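Local coordinates for protein sialidase B (PDB 4XJW) that cleaves terminal sialic acid from glycoproteins, glycolipids and oligosaccharides, acting as an intramolecular trans-sialidase of glycosyl hydrolase family 33, at residues K259-Y263 with N405-K409. The protein carries 1 engineered substitution. Residues are numbered along the deposited sequence; the frame is centred on the assembly and turned at random.
Sequences KFNDY and NVFYK
Y408 reaches across to D262 and the backbone of N261, joining two loops of the sialidase. The loop with 259-263 follows strand 255-256, at one margin of a four-stranded antiparallel propeller sheet. The loop with 405-409 links strands 400-403 and 413-414 of the large antiparallel sheet inserted into the propeller, and N405 to Y408 make a type I beta turn there. The Y408 ring is the tightly packed part. D262 CB sits over the centre of one face, 3.3 Å from the ring centroid, as a CH-pi contact. N405 CB covers the opposite face, so the ring is held between D262 of the other loop and N405 of its own turn. The D262 carboxylate lies nearly flat on the ring, with the planes 11° apart. D262 CG lies between its backbone N and carbonyl carbon (chi1 49°), which folds the carboxylate back over the ring. At the ring tip, N261 N donates to Y408 OH over 2.8 Å, and the bond is fairly straight at 163°.

F260 closes the edge of the ring, with F260 CD1 3.5 Å from Y408 CE1. Its far end, F260 CZ, rests 3.7 Å from F407 CB. The three rings form an aromatic cluster. F287 stacks on F260, and V307 of strand 301-308 touches both phenylalanines. N405 OD1 takes F407 N on a lone pair in an Asx turn, which steadies the turn.

The K409 side is looser and bridged by water. K409 is exposed, and its extended chain carries NZ to a water that also bonds Y263 OH. E395 holds the same hydroxyl. D262 OD2 accepts from A285 N and from a second water, which in turn accepts from K409 N at 2.9 Å.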
loop_
_atom_site.group_PDB
_atom_site.type_symbol
_atom_site.label_atom_id
_atom_site.label_comp_id
_atom_site.label_asym_id
_atom_site.label_seq_id
_atom_site.Cartn_x
_atom_site.Cartn_y
_atom_site.Cartn_z
ATOM N N LYS A 259 -7.326 -15.473 2.811
ATOM C CA LYS A 259 -8.227 -15.090 1.738
ATOM C C LYS A 259 -9.645 -15.541 2.034
ATOM O O LYS A 259 -9.868 -16.508 2.778
ATOM C CB LYS A 259 -7.773 -15.703 0.421
ATOM C CG LYS A 259 -8.015 -17.198 0.368
ATOM C CD LYS A 259 -7.692 -17.766 -0.996
ATOM C CE LYS A 259 -8.384 -16.947 -2.054
ATOM N NZ LYS A 259 -8.175 -17.467 -3.433
ATOM N N PHE A 260 -10.596 -14.814 1.455
ATOM C CA PHE A 260 -12.002 -15.181 1.461
ATOM C C PHE A 260 -12.469 -15.285 0.023
ATOM O O PHE A 260 -11.902 -14.649 -0.871
ATOM C CB PHE A 260 -12.841 -14.104 2.146
ATOM C CG PHE A 260 -12.802 -14.148 3.641
ATOM C CD1 PHE A 260 -13.060 -15.326 4.328
ATOM C CD2 PHE A 260 -12.525 -12.997 4.369
ATOM C CE1 PHE A 260 -13.059 -15.352 5.723
ATOM C CE2 PHE A 260 -12.512 -13.023 5.761
ATOM C CZ PHE A 260 -12.776 -14.199 6.431
ATOM N N ASN A 261 -13.517 -16.075 -0.199
ATOM C CA ASN A 261 -13.977 -16.342 -1.557
ATOM C C ASN A 261 -15.432 -15.981 -1.800
ATOM O O ASN A 261 -16.015 -16.364 -2.828
ATOM C CB ASN A 261 -13.708 -17.798 -1.931
ATOM C CG ASN A 261 -12.228 -18.073 -2.124
ATOM O OD1 ASN A 261 -11.522 -17.296 -2.774
ATOM N ND2 ASN A 261 -11.746 -19.155 -1.541
ATOM N N ASP A 262 -16.005 -15.223 -0.870
ATOM C CA ASP A 262 -17.369 -14.746 -1.033
ATOM C C ASP A 262 -17.503 -13.773 -2.212
ATOM O O ASP A 262 -18.561 -13.697 -2.842
ATOM C CB ASP A 262 -17.922 -14.139 0.271
ATOM C CG ASP A 262 -16.980 -13.124 0.930
ATOM O OD1 ASP A 262 -15.743 -13.330 0.929
ATOM O OD2 ASP A 262 -17.496 -12.137 1.502
ATOM N N TYR A 263 -16.433 -13.037 -2.504
ATOM C CA TYR A 263 -16.355 -12.220 -3.708
ATOM C C TYR A 263 -15.204 -12.674 -4.598
ATOM O O TYR A 263 -14.156 -13.099 -4.097
ATOM C CB TYR A 263 -16.174 -10.749 -3.342
ATOM C CG TYR A 263 -17.459 -10.042 -2.995
ATOM C CD1 TYR A 263 -18.242 -10.470 -1.926
ATOM C CD2 TYR A 263 -17.888 -8.954 -3.728
ATOM C CE1 TYR A 263 -19.423 -9.828 -1.589
ATOM C CE2 TYR A 263 -19.079 -8.284 -3.396
ATOM C CZ TYR A 263 -19.837 -8.738 -2.328
ATOM O OH TYR A 263 -21.018 -8.109 -1.996
ATOM N N ASN A 405 -19.081 -19.729 4.455
ATOM C CA ASN A 405 -18.193 -19.333 5.547
ATOM C C ASN A 405 -18.953 -18.434 6.519
ATOM O O ASN A 405 -19.740 -17.582 6.101
ATOM C CB ASN A 405 -16.972 -18.608 4.968
ATOM C CG ASN A 405 -15.874 -18.395 5.987
ATOM O OD1 ASN A 405 -16.047 -17.667 6.955
ATOM N ND2 ASN A 405 -14.727 -19.019 5.760
ATOM N N VAL A 406 -18.707 -18.606 7.818
ATOM C CA VAL A 406 -19.443 -17.853 8.828
ATOM C C VAL A 406 -19.142 -16.352 8.798
ATOM O O VAL A 406 -19.840 -15.566 9.437
ATOM C CB VAL A 406 -19.223 -18.404 10.259
ATOM C CG1 VAL A 406 -19.740 -19.825 10.371
ATOM C CG2 VAL A 406 -17.746 -18.311 10.657
ATOM N N PHE A 407 -18.109 -15.961 8.054
ATOM C CA PHE A 407 -17.784 -14.548 7.870
ATOM C C PHE A 407 -18.505 -13.900 6.679
ATOM O O PHE A 407 -18.342 -12.702 6.422
ATOM C CB PHE A 407 -16.263 -14.385 7.732
ATOM C CG PHE A 407 -15.531 -14.453 9.048
ATOM C CD1 PHE A 407 -15.128 -15.673 9.571
ATOM C CD2 PHE A 407 -15.259 -13.294 9.761
ATOM C CE1 PHE A 407 -14.456 -15.731 10.788
ATOM C CE2 PHE A 407 -14.598 -13.346 10.988
ATOM C CZ PHE A 407 -14.195 -14.559 11.488
ATOM N N TYR A 408 -19.327 -14.678 5.977
ATOM C CA TYR A 408 -19.939 -14.219 4.732
ATOM C C TYR A 408 -21.348 -13.665 4.924
ATOM O O TYR A 408 -22.064 -14.057 5.849
ATOM C CB TYR A 408 -20.031 -15.348 3.705
ATOM C CG TYR A 408 -18.725 -15.884 3.168
ATOM C CD1 TYR A 408 -17.502 -15.320 3.515
ATOM C CD2 TYR A 408 -18.728 -16.962 2.296
ATOM C CE1 TYR A 408 -16.311 -15.830 2.996
ATOM C CE2 TYR A 408 -17.557 -17.471 1.783
ATOM C CZ TYR A 408 -16.354 -16.910 2.135
ATOM O OH TYR A 408 -15.200 -17.460 1.600
ATOM N N LYS A 409 -21.740 -12.786 4.011
ATOM C CA LYS A 409 -23.063 -12.159 4.049
ATOM C C LYS A 409 -24.167 -13.197 3.845
ATOM O O LYS A 409 -25.219 -13.118 4.472
ATOM C CB LYS A 409 -23.147 -11.083 2.970
ATOM C CG LYS A 409 -24.534 -10.482 2.776
ATOM C CD LYS A 409 -24.488 -9.432 1.679
ATOM C CE LYS A 409 -25.850 -8.808 1.442
ATOM N NZ LYS A 409 -25.809 -7.774 0.366
HETATM O O HOH W 1 -20.146 -11.935 1.763
HETATM O O HOH W 2 -23.836 -7.873 -1.545
#